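Local coordinates for glyoxylate-induced Protein (PDB 1SQ4), which is of unconfirmed function but is a two-cupin protein that may act as a ureidoglycine aminohydrolase, at residues M25-E28 with A29-V32; V224-N228 with Q229-E233. All coordinates share one frame; numbering follows the deposited sequence.

Interaction 1 (M25-E28 with A29-V32); sequences MFTE and AYAV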
loop_
_atom_site.group_PDB
_atom_site.type_symbol
_atom_site.label_atom_id
_atom_site.label_comp_id
_atom_site.label_asym_id
_atom_site.label_seq_id
_atom_site.Cartn_x
_atom_site.Cartn_y
_atom_site.Cartn_z
HETATM N N MSE A 25 1.417 -5.309 15.718
HETATM C CA MSE A 25 1.315 -5.540 14.297
HETATM C C MSE A 25 0.442 -6.733 13.951
HETATM O O MSE A 25 0.289 -7.667 14.739
HETATM C CB MSE A 25 2.713 -5.732 13.706
HETATM C CG MSE A 25 3.366 -4.452 13.190
HETATM SE SE MSE A 25 2.425 -3.691 11.641
HETATM C CE MSE A 25 1.305 -2.401 12.564
ATOM N N PHE A 26 -0.137 -6.694 12.760
ATOM C CA PHE A 26 -0.988 -7.781 12.292
ATOM C C PHE A 26 -0.846 -7.817 10.779
ATOM O O PHE A 26 -1.378 -6.961 10.085
ATOM C CB PHE A 26 -2.449 -7.518 12.692
ATOM C CG PHE A 26 -2.662 -7.459 14.181
ATOM C CD1 PHE A 26 -2.650 -8.622 14.947
ATOM C CD2 PHE A 26 -2.850 -6.237 14.824
ATOM C CE1 PHE A 26 -2.817 -8.570 16.328
ATOM C CE2 PHE A 26 -3.019 -6.173 16.209
ATOM C CZ PHE A 26 -3.003 -7.346 16.963
ATOM N N THR A 27 -0.103 -8.787 10.267
ATOM C CA THR A 27 0.081 -8.891 8.825
ATOM C C THR A 27 -0.462 -10.222 8.336
ATOM O O THR A 27 -1.171 -10.911 9.064
ATOM C CB THR A 27 1.565 -8.783 8.423
ATOM O OG1 THR A 27 2.279 -9.947 8.866
ATOM C CG2 THR A 27 2.182 -7.552 9.035
ATOM N N GLU A 28 -0.126 -10.599 7.113
ATOM C CA GLU A 28 -0.640 -11.849 6.600
ATOM C C GLU A 28 0.303 -13.001 6.890
ATOM O O GLU A 28 0.009 -14.153 6.574
ATOM C CB GLU A 28 -0.907 -11.730 5.102
ATOM C CG GLU A 28 0.307 -11.352 4.258
ATOM C CD GLU A 28 0.958 -10.010 4.637
ATOM O OE1 GLU A 28 0.232 -9.013 4.899
ATOM O OE2 GLU A 28 2.213 -9.950 4.641
ATOM N N ALA A 29 1.418 -12.685 7.538
ATOM C CA ALA A 29 2.428 -13.681 7.858
ATOM C C ALA A 29 2.769 -13.710 9.338
ATOM O O ALA A 29 3.303 -14.696 9.851
ATOM C CB ALA A 29 3.684 -13.395 7.061
ATOM N N TYR A 30 2.474 -12.625 10.030
ATOM C CA TYR A 30 2.801 -12.591 11.429
ATOM C C TYR A 30 2.001 -11.556 12.204
ATOM O O TYR A 30 1.240 -10.763 11.634
ATOM C CB TYR A 30 4.299 -12.329 11.593
ATOM C CG TYR A 30 4.723 -10.984 11.079
ATOM C CD1 TYR A 30 4.962 -10.772 9.726
ATOM C CD2 TYR A 30 4.846 -9.907 11.950
ATOM C CE1 TYR A 30 5.315 -9.517 9.253
ATOM C CE2 TYR A 30 5.197 -8.649 11.495
ATOM C CZ TYR A 30 5.430 -8.458 10.144
ATOM O OH TYR A 30 5.776 -7.208 9.690
ATOM N N ALA A 31 2.183 -11.598 13.522
ATOM C CA ALA A 31 1.526 -10.692 14.455
ATOM C C ALA A 31 2.458 -10.442 15.635
ATOM O O ALA A 31 2.980 -11.386 16.221
ATOM C CB ALA A 31 0.233 -11.313 14.951
ATOM N N VAL A 32 2.685 -9.174 15.962
ATOM C CA VAL A 32 3.524 -8.821 17.100
ATOM C C VAL A 32 2.637 -8.193 18.144
ATOM O O VAL A 32 1.888 -7.267 17.845
ATOM C CB VAL A 32 4.584 -7.762 16.775
ATOM C CG1 VAL A 32 5.459 -7.557 17.988
ATOM C CG2 VAL A 32 5.407 -8.158 15.569
#
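A tight beta hairpin, strand 25-26 turning back into strand 30-33, is closed here by Thr27 and Tyr30. On the main chain, Thr27 N gives its hydrogen to Tyr30 O at 2.8 Å, almost straight at 168°. The threonine hydroxyl works from inside the turn, because chi1 of 69° sets OG1 between the backbone N and the carbonyl carbon, facing the returning chain. There OG1 accepts from two successive amides, Tyr30 N at 2.9 Å and Ala29 N at 3.2 Å, the second the straighter. The bond from Ala29 N, two residues on, makes an ST turn; with Tyr30 N taken as well, one side-chain oxygen satisfies both N-H groups.

The other branch of Thr27 packs. Its CG2 sits over a face of the Tyr30 ring, 3.9 Å from the centroid, in a CH-pi contact, while OG1 lies over the same ring near CD1. Tyr30 reaches this place with chi1 of 64°, which folds the ring back across Thr27, and its hydroxyl is probably hydrogen-bonded to Asp230.

Toward the open end the hairpin becomes antiparallel sheet, one bond of the pair bent. Met25 and Val32 form a hydrogen-bonded pair: Met25 N to Val32 O at 2.9 Å lies in the carbonyl plane, whereas the return bond, from Val32 N, meets Met25 O from above its carbonyl plane. On the face of these two, Met25 CB, of a selenomethionine, touches Val32 CG2 at 4.1 Å. Phe26 and Ala31 are the non-hydrogen-bonded pair on the opposite face, with Phe26 CD1 3.9 Å from Ala31 CB, and both also pack on Leu61. Backbone bonds pair Ala29 with Arg243 and Ala31 with Trp241, joining this arm to strand 239-244; Phe26 of the third subunit packs on Glu28 and Ala29.

Interaction 2 (V224-N228 with Q229-E233); sequences VYRLN and QDWVE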
loop_
_atom_site.group_PDB
_atom_site.type_symbol
_atom_site.label_atom_id
_atom_site.label_comp_id
_atom_site.label_asym_id
_atom_site.label_seq_id
_atom_site.Cartn_x
_atom_site.Cartn_y
_atom_site.Cartn_z
ATOM N N VAL A 224 16.521 -7.021 17.457
ATOM C CA VAL A 224 15.856 -6.574 16.252
ATOM C C VAL A 224 15.597 -7.874 15.517
ATOM O O VAL A 224 16.523 -8.512 15.017
ATOM C CB VAL A 224 16.761 -5.660 15.399
ATOM C CG1 VAL A 224 16.014 -5.196 14.146
ATOM C CG2 VAL A 224 17.187 -4.459 16.220
ATOM N N TYR A 225 14.335 -8.280 15.491
ATOM C CA TYR A 225 13.946 -9.528 14.855
ATOM C C TYR A 225 13.363 -9.214 13.503
ATOM O O TYR A 225 12.684 -8.207 13.317
ATOM C CB TYR A 225 12.890 -10.235 15.700
ATOM C CG TYR A 225 12.893 -11.744 15.619
ATOM C CD1 TYR A 225 13.806 -12.492 16.357
ATOM C CD2 TYR A 225 11.941 -12.428 14.858
ATOM C CE1 TYR A 225 13.769 -13.879 16.352
ATOM C CE2 TYR A 225 11.898 -13.821 14.843
ATOM C CZ TYR A 225 12.815 -14.535 15.596
ATOM O OH TYR A 225 12.775 -15.904 15.607
ATOM N N ARG A 226 13.619 -10.096 12.559
ATOM C CA ARG A 226 13.118 -9.925 11.214
ATOM C C ARG A 226 11.989 -10.925 10.966
ATOM O O ARG A 226 12.224 -12.129 10.931
ATOM C CB ARG A 226 14.272 -10.158 10.243
ATOM C CG ARG A 226 13.907 -10.174 8.779
ATOM C CD ARG A 226 13.573 -8.792 8.302
ATOM N NE ARG A 226 13.471 -8.714 6.847
ATOM C CZ ARG A 226 14.498 -8.811 6.007
ATOM N NH1 ARG A 226 15.726 -8.994 6.473
ATOM N NH2 ARG A 226 14.295 -8.705 4.698
ATOM N N LEU A 227 10.764 -10.434 10.822
ATOM C CA LEU A 227 9.625 -11.310 10.544
ATOM C C LEU A 227 9.189 -11.023 9.115
ATOM O O LEU A 227 8.617 -9.976 8.830
ATOM C CB LEU A 227 8.472 -11.017 11.505
ATOM C CG LEU A 227 8.784 -11.220 12.997
ATOM C CD1 LEU A 227 7.821 -10.411 13.849
ATOM C CD2 LEU A 227 8.723 -12.698 13.346
ATOM N N ASN A 228 9.492 -11.944 8.210
ATOM C CA ASN A 228 9.122 -11.789 6.813
ATOM C C ASN A 228 9.381 -10.402 6.213
ATOM O O ASN A 228 8.462 -9.599 6.101
ATOM C CB ASN A 228 7.637 -12.135 6.646
ATOM C CG ASN A 228 7.147 -11.941 5.224
ATOM O OD1 ASN A 228 7.777 -12.401 4.274
ATOM N ND2 ASN A 228 6.019 -11.270 5.071
ATOM N N GLN A 229 10.613 -10.105 5.826
ATOM C CA GLN A 229 10.886 -8.808 5.203
ATOM C C GLN A 229 10.682 -7.583 6.102
ATOM O O GLN A 229 10.857 -6.448 5.656
ATOM C CB GLN A 229 10.010 -8.650 3.952
ATOM C CG GLN A 229 10.346 -9.620 2.853
ATOM C CD GLN A 229 11.714 -9.352 2.265
ATOM O OE1 GLN A 229 11.883 -8.453 1.424
ATOM N NE2 GLN A 229 12.713 -10.104 2.728
ATOM N N ASP A 230 10.312 -7.801 7.359
ATOM C CA ASP A 230 10.082 -6.686 8.277
ATOM C C ASP A 230 10.876 -6.780 9.574
ATOM O O ASP A 230 10.697 -7.712 10.347
ATOM C CB ASP A 230 8.594 -6.587 8.621
ATOM C CG ASP A 230 7.757 -6.076 7.469
ATOM O OD1 ASP A 230 6.532 -6.312 7.473
ATOM O OD2 ASP A 230 8.311 -5.432 6.562
ATOM N N TRP A 231 11.757 -5.817 9.813
ATOM C CA TRP A 231 12.524 -5.820 11.044
ATOM C C TRP A 231 11.724 -5.107 12.136
ATOM O O TRP A 231 11.188 -4.013 11.920
ATOM C CB TRP A 231 13.863 -5.113 10.862
ATOM C CG TRP A 231 14.845 -5.823 9.968
ATOM C CD1 TRP A 231 15.054 -5.601 8.637
ATOM C CD2 TRP A 231 15.796 -6.823 10.360
ATOM N NE1 TRP A 231 16.084 -6.393 8.181
ATOM C CE2 TRP A 231 16.553 -7.154 9.216
ATOM C CE3 TRP A 231 16.082 -7.469 11.570
ATOM C CZ2 TRP A 231 17.576 -8.101 9.242
ATOM C CZ3 TRP A 231 17.101 -8.412 11.598
ATOM C CH2 TRP A 231 17.836 -8.719 10.440
ATOM N N VAL A 232 11.630 -5.734 13.304
ATOM C CA VAL A 232 10.910 -5.136 14.416
ATOM C C VAL A 232 11.660 -5.328 15.736
ATOM O O VAL A 232 12.197 -6.393 16.013
ATOM C CB VAL A 232 9.448 -5.702 14.534
ATOM C CG1 VAL A 232 8.657 -5.357 13.275
ATOM C CG2 VAL A 232 9.457 -7.205 14.729
ATOM N N GLU A 233 11.733 -4.270 16.531
ATOM C CA GLU A 233 12.398 -4.367 17.809
ATOM C C GLU A 233 11.457 -5.086 18.753
ATOM O O GLU A 233 10.257 -4.804 18.774
ATOM C CB GLU A 233 12.706 -2.979 18.367
ATOM C CG GLU A 233 13.970 -2.345 17.821
ATOM C CD GLU A 233 14.335 -1.059 18.542
ATOM O OE1 GLU A 233 13.618 -0.047 18.368
ATOM O OE2 GLU A 233 15.338 -1.069 19.294
#
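One face of the Trp231 indole carries the Arg226 side chain: CD of Arg226 stands 3.4 Å from the centroid of the five-membered ring, nearly on the ring normal, a CH-pi contact. Val224 C lies at the indole edge, in its plane, and Val224 CG1 meets Trp231 CE3 obliquely at 3.4 Å. The guanidinium is tilted 36° from the indole, and its own edge faces the turn, with Gln229 CA and Asp230 N near its plane. Arg226 gets there by a bend at chi2 (72°), which lays the chain over the ring.

Trp231 and Arg226 form a non-hydrogen-bonded pair of this hairpin in the second cupin domain, strand 222-227 with strand 230-235. Beside it, Val232 N binds Tyr225 O at 2.7 Å and Tyr225 N binds Val232 O at 2.9 Å. On the other sheet face, Leu227 CD1 touches Val232 CG2 at 3.7 Å. Trp231 also packs on Trp231 of the fourth subunit, and Arg226 on Thr21 of the third.

CB and CD of Arg226 thus pack on the indole while the guanidinium reaches its pyrrole side; NH1 near Trp231 NE1 and NH2 near Gln229 NE2 are donor-to-donor approaches, not hydrogen bonds.

In the fold
Both interactions are two-strand hairpins, in different sheets of the same cupin barrel region, their centres about 11 Å apart. Interaction 1 lies near the N-terminus, with strand 25-26 outermost in the eight-stranded sheet, and most of its residues are buried; interaction 2 pairs the outermost strand 230-235 of a four-stranded sheet with its neighbour 222-227 and is only partly buried. They meet directly: besides the link between Tyr30 and Asp230, Val32 CG2 packs on Leu227 CD1, so one hairpin lies against the other. Their chemistry differs accordingly. A hydroxyl tucked into the turn organises 25-32, whereas an arginine laid over an indole marks 224-233. Both also touch the third subunit.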